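Long-range contacts in ChrR-like cupin domain-containing protein (Ralstonia eutropha, PDB 3CJX), which is of unknown function but folds as a cupin-like beta barrel related to the cupin domain of ChrR proteins: residues P19-L24 with N151-I156; M46-A51 with V112-S117; L54-H59 with H98-P103. All coordinates share one frame; numbering follows the deposited sequence. Where two conformers were deposited one is given.

Contact 1: P19-L24 with N151-I156; sequences PFLKAL and NGLRYI. With SO4 (sulfate ion), chain I.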
# COMPACT_ATOMS: atom_id res chain seq x y z
N PRO A 19 14.79 1.45 7.20
CA PRO A 19 14.60 1.38 5.76
C PRO A 19 13.29 0.72 5.41
O PRO A 19 12.75 -0.04 6.20
CB PRO A 19 15.77 0.50 5.30
CG PRO A 19 16.18 -0.28 6.46
CD PRO A 19 15.80 0.50 7.68
N PHE A 20 12.77 1.02 4.22
CA PHE A 20 11.53 0.41 3.75
C PHE A 20 11.75 -1.08 3.52
O PHE A 20 12.87 -1.54 3.28
CB PHE A 20 11.04 1.06 2.45
CG PHE A 20 10.28 2.35 2.63
CD1 PHE A 20 10.73 3.35 3.48
CD2 PHE A 20 9.13 2.59 1.88
CE1 PHE A 20 10.01 4.54 3.61
CE2 PHE A 20 8.42 3.78 2.01
CZ PHE A 20 8.86 4.75 2.87
N LEU A 21 10.66 -1.84 3.62
CA LEU A 21 10.69 -3.26 3.32
C LEU A 21 10.76 -3.31 1.80
O LEU A 21 9.98 -2.65 1.11
CB LEU A 21 9.42 -3.93 3.85
CG LEU A 21 9.20 -3.81 5.36
CD1 LEU A 21 7.88 -4.46 5.77
CD2 LEU A 21 10.39 -4.44 6.08
N LYS A 22 11.71 -4.07 1.26
CA LYS A 22 11.92 -4.10 -0.19
C LYS A 22 11.17 -5.19 -0.95
O LYS A 22 10.94 -6.28 -0.44
CB LYS A 22 13.41 -4.16 -0.48
CG LYS A 22 14.19 -3.06 0.26
CD LYS A 22 15.30 -2.46 -0.57
CE LYS A 22 15.83 -1.09 -0.07
NZ LYS A 22 15.52 -0.68 1.34
N ALA A 23 10.74 -4.84 -2.16
CA ALA A 23 10.09 -5.77 -3.07
C ALA A 23 8.88 -6.51 -2.53
O ALA A 23 8.90 -7.73 -2.44
CB ALA A 23 11.13 -6.79 -3.56
N LEU A 24 7.83 -5.77 -2.20
CA LEU A 24 6.57 -6.37 -1.70
C LEU A 24 6.11 -7.54 -2.57
O LEU A 24 6.04 -7.42 -3.80
CB LEU A 24 5.45 -5.33 -1.67
CG LEU A 24 4.08 -5.78 -1.13
CD1 LEU A 24 4.22 -6.21 0.32
CD2 LEU A 24 3.04 -4.64 -1.28
N ASN A 151 14.92 -6.22 9.37
CA ASN A 151 14.51 -4.84 9.56
C ASN A 151 13.92 -4.72 10.96
O ASN A 151 13.08 -5.54 11.34
CB ASN A 151 13.48 -4.47 8.48
CG ASN A 151 13.21 -2.99 8.42
OD1 ASN A 151 13.04 -2.33 9.43
ND2 ASN A 151 13.16 -2.46 7.20
N GLY A 152 14.35 -3.70 11.70
CA GLY A 152 13.90 -3.48 13.08
C GLY A 152 12.77 -2.48 13.24
O GLY A 152 12.67 -1.81 14.26
N LEU A 153 11.92 -2.43 12.23
CA LEU A 153 10.76 -1.54 12.18
C LEU A 153 9.57 -2.09 12.98
O LEU A 153 9.52 -3.28 13.29
CB LEU A 153 10.43 -1.32 10.70
CG LEU A 153 9.11 -1.39 9.95
CD1 LEU A 153 9.53 -1.31 8.51
CD2 LEU A 153 8.31 -2.65 10.18
N ARG A 154 8.65 -1.19 13.33
CA ARG A 154 7.42 -1.53 14.04
C ARG A 154 6.28 -0.82 13.36
O ARG A 154 6.48 0.26 12.82
CB ARG A 154 7.42 -1.01 15.48
CG ARG A 154 8.54 -1.49 16.36
CD ARG A 154 8.29 -1.03 17.80
NE ARG A 154 8.16 0.43 17.90
CZ ARG A 154 7.74 1.09 18.99
NH1 ARG A 154 7.39 0.44 20.10
NH2 ARG A 154 7.66 2.42 18.95
N TYR A 155 5.10 -1.43 13.40
CA TYR A 155 3.89 -0.83 12.83
C TYR A 155 2.70 -1.13 13.76
O TYR A 155 2.81 -1.92 14.70
CB TYR A 155 3.65 -1.30 11.38
CG TYR A 155 3.35 -2.78 11.26
CD1 TYR A 155 4.37 -3.70 11.13
CD2 TYR A 155 2.03 -3.24 11.28
CE1 TYR A 155 4.11 -5.05 11.03
CE2 TYR A 155 1.75 -4.60 11.18
CZ TYR A 155 2.80 -5.50 11.06
OH TYR A 155 2.57 -6.85 10.98
N ILE A 156 1.56 -0.50 13.50
CA ILE A 156 0.38 -0.69 14.33
C ILE A 156 -0.53 -1.74 13.70
O ILE A 156 -0.76 -1.72 12.49
CB ILE A 156 -0.40 0.61 14.49
CG1 ILE A 156 0.53 1.73 14.94
CG2 ILE A 156 -1.57 0.41 15.44
CD1 ILE A 156 1.24 1.43 16.18
S SO4 I . 17.05 -1.07 11.10
O1 SO4 I . 16.96 -1.86 9.87
O2 SO4 I . 16.96 0.37 10.84
O3 SO4 I . 18.32 -1.34 11.77
O4 SO4 I . 15.93 -1.44 11.96

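Contact 2: M46-A51 with V112-S117; sequences MRASFA and VIFMLS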
# COMPACT_ATOMS: atom_id res chain seq x y z
N MSE A 46 -0.55 2.70 4.56
CA MSE A 46 0.85 2.44 4.23
C MSE A 46 1.55 3.59 3.52
O MSE A 46 0.91 4.44 2.92
CB MSE A 46 0.94 1.29 3.23
CG MSE A 46 0.03 0.08 3.43
SE MSE A 46 0.62 -1.09 4.85
CE MSE A 46 -0.35 -0.50 6.37
N ARG A 47 2.86 3.56 3.55
CA ARG A 47 3.71 4.44 2.77
C ARG A 47 4.33 3.53 1.74
O ARG A 47 4.85 2.47 2.11
CB ARG A 47 4.82 5.04 3.62
CG ARG A 47 4.47 6.31 4.31
CD ARG A 47 4.73 7.58 3.50
NE ARG A 47 6.14 7.86 3.23
CZ ARG A 47 6.76 7.69 2.06
NH1 ARG A 47 6.13 7.23 0.99
NH2 ARG A 47 8.05 8.01 1.95
N ALA A 48 4.25 3.91 0.46
CA ALA A 48 4.88 3.13 -0.62
C ALA A 48 5.94 3.99 -1.31
O ALA A 48 5.82 5.21 -1.37
CB ALA A 48 3.85 2.64 -1.62
N SER A 49 7.00 3.35 -1.80
CA SER A 49 8.07 4.01 -2.54
C SER A 49 8.26 3.24 -3.84
O SER A 49 8.73 2.11 -3.85
CB SER A 49 9.36 4.06 -1.73
OG SER A 49 10.34 4.83 -2.39
N PHE A 50 7.85 3.86 -4.94
CA PHE A 50 7.88 3.22 -6.24
C PHE A 50 9.02 3.64 -7.14
O PHE A 50 9.32 4.82 -7.28
CB PHE A 50 6.59 3.50 -6.96
CG PHE A 50 5.38 2.98 -6.27
CD1 PHE A 50 4.99 1.67 -6.45
CD2 PHE A 50 4.60 3.81 -5.51
CE1 PHE A 50 3.86 1.19 -5.85
CE2 PHE A 50 3.46 3.34 -4.89
CZ PHE A 50 3.09 2.02 -5.07
N ALA A 51 9.63 2.64 -7.77
CA ALA A 51 10.72 2.84 -8.69
C ALA A 51 10.15 3.29 -10.02
O ALA A 51 8.97 3.04 -10.30
CB ALA A 51 11.48 1.52 -8.87
N VAL A 112 4.21 7.69 -2.01
CA VAL A 112 2.79 7.91 -1.70
C VAL A 112 2.41 7.45 -0.30
O VAL A 112 3.11 6.65 0.32
CB VAL A 112 1.87 7.21 -2.69
CG1 VAL A 112 2.21 7.60 -4.13
CG2 VAL A 112 1.98 5.72 -2.52
N ILE A 113 1.33 7.99 0.22
CA ILE A 113 0.77 7.49 1.46
C ILE A 113 -0.67 7.17 1.11
O ILE A 113 -1.35 7.98 0.48
CB ILE A 113 0.84 8.48 2.66
CG1 ILE A 113 0.31 7.80 3.92
CG2 ILE A 113 0.05 9.78 2.39
CD1 ILE A 113 0.40 8.66 5.15
N PHE A 114 -1.13 5.98 1.44
CA PHE A 114 -2.50 5.67 1.12
C PHE A 114 -3.20 4.91 2.19
O PHE A 114 -2.59 4.26 3.02
CB PHE A 114 -2.62 4.90 -0.19
CG PHE A 114 -1.99 3.55 -0.16
CD1 PHE A 114 -2.72 2.44 0.26
CD2 PHE A 114 -0.68 3.39 -0.56
CE1 PHE A 114 -2.14 1.19 0.30
CE2 PHE A 114 -0.09 2.14 -0.54
CZ PHE A 114 -0.82 1.03 -0.11
N MSE A 115 -4.52 5.04 2.15
CA MSE A 115 -5.40 4.34 3.05
C MSE A 115 -6.30 3.44 2.18
O MSE A 115 -7.19 3.96 1.51
CB MSE A 115 -6.20 5.37 3.88
CG MSE A 115 -5.36 6.37 4.77
SE MSE A 115 -4.96 8.27 4.24
CE MSE A 115 -3.86 8.21 2.67
N LEU A 116 -6.05 2.13 2.19
CA LEU A 116 -6.82 1.18 1.38
C LEU A 116 -7.79 0.37 2.21
O LEU A 116 -7.38 -0.36 3.10
CB LEU A 116 -5.88 0.21 0.65
CG LEU A 116 -6.50 -0.93 -0.19
CD1 LEU A 116 -7.30 -0.44 -1.37
CD2 LEU A 116 -5.40 -1.85 -0.68
N SER A 117 -9.07 0.48 1.90
CA SER A 117 -10.09 -0.31 2.58
C SER A 117 -10.48 -1.45 1.68
O SER A 117 -10.46 -1.34 0.46
CB SER A 117 -11.33 0.51 2.91
OG SER A 117 -11.00 1.45 3.90

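Contact 3: L54-H59 with H98-P103; sequences LTLPLH and HQFNTP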
# COMPACT_ATOMS: atom_id res chain seq x y z
N LEU A 54 7.42 1.35 -13.64
CA LEU A 54 6.59 0.23 -13.23
C LEU A 54 5.20 0.27 -13.81
O LEU A 54 4.64 1.33 -14.05
CB LEU A 54 6.43 0.17 -11.71
CG LEU A 54 7.71 -0.06 -10.90
CD1 LEU A 54 7.30 -0.27 -9.46
CD2 LEU A 54 8.54 -1.25 -11.44
N THR A 55 4.68 -0.92 -14.07
CA THR A 55 3.32 -1.13 -14.53
C THR A 55 2.80 -2.30 -13.71
O THR A 55 3.14 -3.44 -13.96
CB THR A 55 3.27 -1.46 -16.00
OG1 THR A 55 3.63 -0.30 -16.72
CG2 THR A 55 1.86 -1.87 -16.39
N LEU A 56 2.00 -2.00 -12.70
CA LEU A 56 1.46 -3.04 -11.85
C LEU A 56 0.27 -3.72 -12.52
O LEU A 56 -0.21 -3.26 -13.55
CB LEU A 56 1.06 -2.46 -10.49
CG LEU A 56 2.21 -1.83 -9.71
CD1 LEU A 56 1.63 -1.15 -8.48
CD2 LEU A 56 3.26 -2.88 -9.36
N PRO A 57 -0.19 -4.84 -11.94
CA PRO A 57 -1.34 -5.48 -12.55
C PRO A 57 -2.59 -4.66 -12.29
O PRO A 57 -2.55 -3.72 -11.50
CB PRO A 57 -1.41 -6.83 -11.82
CG PRO A 57 -0.16 -6.95 -11.05
CD PRO A 57 0.26 -5.58 -10.75
N LEU A 58 -3.68 -4.99 -12.97
CA LEU A 58 -4.95 -4.31 -12.73
C LEU A 58 -5.45 -4.66 -11.31
O LEU A 58 -5.47 -5.82 -10.93
CB LEU A 58 -6.03 -4.71 -13.75
CG LEU A 58 -6.07 -4.12 -15.15
CD1 LEU A 58 -7.11 -4.84 -15.96
CD2 LEU A 58 -6.42 -2.67 -15.12
N HIS A 59 -5.82 -3.64 -10.55
CA HIS A 59 -6.32 -3.80 -9.17
C HIS A 59 -7.80 -3.47 -9.09
O HIS A 59 -8.16 -2.31 -9.25
CB HIS A 59 -5.60 -2.87 -8.17
CG HIS A 59 -4.14 -3.17 -7.98
ND1 HIS A 59 -3.65 -4.44 -7.74
CD2 HIS A 59 -3.06 -2.34 -7.93
CE1 HIS A 59 -2.34 -4.39 -7.60
NE2 HIS A 59 -1.96 -3.13 -7.71
N HIS A 98 -8.30 -0.06 -11.96
CA HIS A 98 -7.34 0.71 -12.74
C HIS A 98 -5.98 0.06 -12.64
O HIS A 98 -5.79 -0.86 -11.86
CB HIS A 98 -7.25 2.16 -12.25
CG HIS A 98 -8.55 2.89 -12.28
ND1 HIS A 98 -9.22 3.26 -11.13
CD2 HIS A 98 -9.35 3.25 -13.31
CE1 HIS A 98 -10.36 3.85 -11.46
NE2 HIS A 98 -10.46 3.85 -12.77
N GLN A 99 -5.03 0.56 -13.43
CA GLN A 99 -3.67 0.04 -13.49
C GLN A 99 -2.61 1.12 -13.23
O GLN A 99 -2.44 2.03 -14.03
CB GLN A 99 -3.43 -0.59 -14.86
CG GLN A 99 -2.02 -1.07 -15.05
CD GLN A 99 -1.83 -1.85 -16.30
OE1 GLN A 99 -2.24 -1.44 -17.39
NE2 GLN A 99 -1.17 -3.00 -16.17
N PHE A 100 -1.88 0.94 -12.14
CA PHE A 100 -0.85 1.86 -11.67
C PHE A 100 0.38 1.79 -12.58
O PHE A 100 0.82 0.71 -12.96
CB PHE A 100 -0.47 1.48 -10.22
CG PHE A 100 0.48 2.42 -9.54
CD1 PHE A 100 1.86 2.22 -9.62
CD2 PHE A 100 0.01 3.47 -8.78
CE1 PHE A 100 2.74 3.07 -8.98
CE2 PHE A 100 0.87 4.34 -8.13
CZ PHE A 100 2.23 4.14 -8.22
N ASN A 101 0.92 2.95 -12.92
CA ASN A 101 2.13 3.05 -13.71
C ASN A 101 3.01 4.16 -13.16
O ASN A 101 2.49 5.21 -12.77
CB ASN A 101 1.83 3.45 -15.15
CG ASN A 101 1.02 2.43 -15.92
OD1 ASN A 101 1.57 1.49 -16.50
ND2 ASN A 101 -0.28 2.66 -16.02
N THR A 102 4.32 3.93 -13.13
CA THR A 102 5.28 5.00 -12.88
C THR A 102 5.99 5.14 -14.20
O THR A 102 6.55 4.16 -14.70
CB THR A 102 6.32 4.74 -11.77
OG1 THR A 102 6.93 3.45 -11.94
CG2 THR A 102 5.69 4.85 -10.39
N PRO A 103 5.94 6.33 -14.80
CA PRO A 103 6.66 6.54 -16.07
C PRO A 103 8.13 6.17 -15.99
O PRO A 103 8.77 6.42 -14.97
CB PRO A 103 6.57 8.05 -16.29
CG PRO A 103 5.39 8.50 -15.50
CD PRO A 103 5.25 7.56 -14.34

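Contact 1: P19-L24 with N151-I156
Pro19 and Asn151 have the nearest CA atoms, 7.3 Å apart, of two irregular loop segments, and a side chain-to-backbone bond spans the gap. Asn151 does most of the joining. Its chi1 of -168° sets CG anti to the backbone N. ND2 donates a hydrogen bond of 2.7 Å to Pro19 O. That oxygen lies in the plane of the amide, whereas the nitrogen stands above the plane of the proline carbonyl. The other end of the amide turns back on its own loop: OD1 accepts a weak bond from Leu153 N, as in an Asx turn. Leu21 packs beside this polar link. Its CD2 rests 3.6 Å from Asn151 ND2, and its CG meets Leu153 CD1 at 4.0 Å, the two leucines slanting across each other. A sulfate, probably from the crystallisation liquor, takes a hydrogen bond from Gly152 N, is also bonded to His18 ND1, and has O1 and O2 3.4 Å from Pro19 CD. Leu21 also packs on Trp141 and Leu153 on Ile146, both of helix 135-148. The arrangement is a largely buried loop-to-loop junction between this helix and strand 30-38, at the periphery of the cupin-like fold.

Contact 2: M46-A51 with V112-S117
Met46 and Ala48 pair with Phe114 and Val112 as hydrogen-bonded positions of an antiparallel ladder, with Arg47 and Ile113 as the non-hydrogen-bonded pair between them. On the face carrying Met46, Ala48, Val112 and Phe114, the bulk is unevenly shared. Phe114 has CG in the crowded position between backbone N and carbonyl carbon (chi1 65°). Its ring meets Met46 and Ala48 of the other strand. Met46, a selenomethionine, lays CB off-centre over this ring in a CH-pi contact and brings CG to 3.8 Å from CZ. The small Ala48 side chain makes room for two neighbours: Val112 CG2, 3.7 Å from Ala48 CB, and the edge of the Phe114 ring, at CE2, both pack against it. Val112 CG2 also abuts the rim of the Phe50 ring at CE2, 3.7 Å away. On the reverse face the bent Arg47 chain passes Ile113 at about a right angle, CD 4.1 Å from CB. Its NH1 then bonds Val112 O at 3.1 Å, from the opposite side of the carbonyl plane to Ala48 N, and makes a salt bridge with Glu111. The pair lies in the middle of the mixed sheet, with strand 30-38 flanking 43-50 and strand 65-71 flanking 110-117.

Contact 3: L54-H59 with H98-P103
Leu54 and Thr102 open a nearly antiparallel pairing that ends at His59 and His98, its register slipping by one residue on the way. Backbone bonds mark both parts: Thr102 N to Leu54 O and Leu56 N to Phe100 O before the slip, His59 N to His98 O after it.

Side-chain hydrogen bonds supply the rest. Thr102 OG1 accepts from Leu54 N at 2.7 Å and is also bonded to Ala51 O, gripping residues 51-54 at two points. Thr55 and Asn101 lie side by side, pointing the same way, and Thr55 OG1 donates to Asn101 OD1 at 2.7 Å in the plane of the carbonyl. Gln99 bridges the irregular stretch. Its chi1 of 176° sets CG anti to the backbone N; the extended chain beyond it brings NE2 to 2.8 Å from Leu56 O, with the acceptor close to the amide plane. Thr77 holds the far sides of both amides, through Gln99 OE1 and Asn101 ND2.

Apolar contacts fill between these bonds. Leu56 lies alongside Phe100, CD1 to CD1 at 3.6 Å, and that ring also stacks on Trp74. Leu58 crosses Gln99 at about a right angle, its CD2 3.7 Å from Gln99 CB.

The two histidines leave on the same face of the sheet, but their rings have different partners. His59 has Pro57 O above the centre of its ring and bonds Asn122 through ND1, whereas His98 bonds Glu92 through ND1 and stacks on Tyr76.

Strand 58-61 beside 97-101 is a pairing within the antiparallel sheet of the cupin-like barrel. A glycerol close to His59 is probably from the crystallisation liquor, though consistent with a pocket there.

In the fold
Contact 2 lies near the centre of the chain, in the mixed sheet, and contact 3 in the antiparallel sheet, their centres about 13 Å apart. They meet where Phe50 packs on Phe100 and Thr102, so the two sheets of the barrel are joined there. Contact 1 lies further out than contact 2, against helix 135-148, with about 13 Å between their centres; Phe20 bears on Arg47 and Ser49. Contacts 1 and 3 are about 22 Å apart between centres and do not touch. Along the chain, contact 1 encloses contact 2, which encloses contact 3. The pairings are thus concentric in sequence, and the 19-24 and 151-156 loops meet beside helix 135-148.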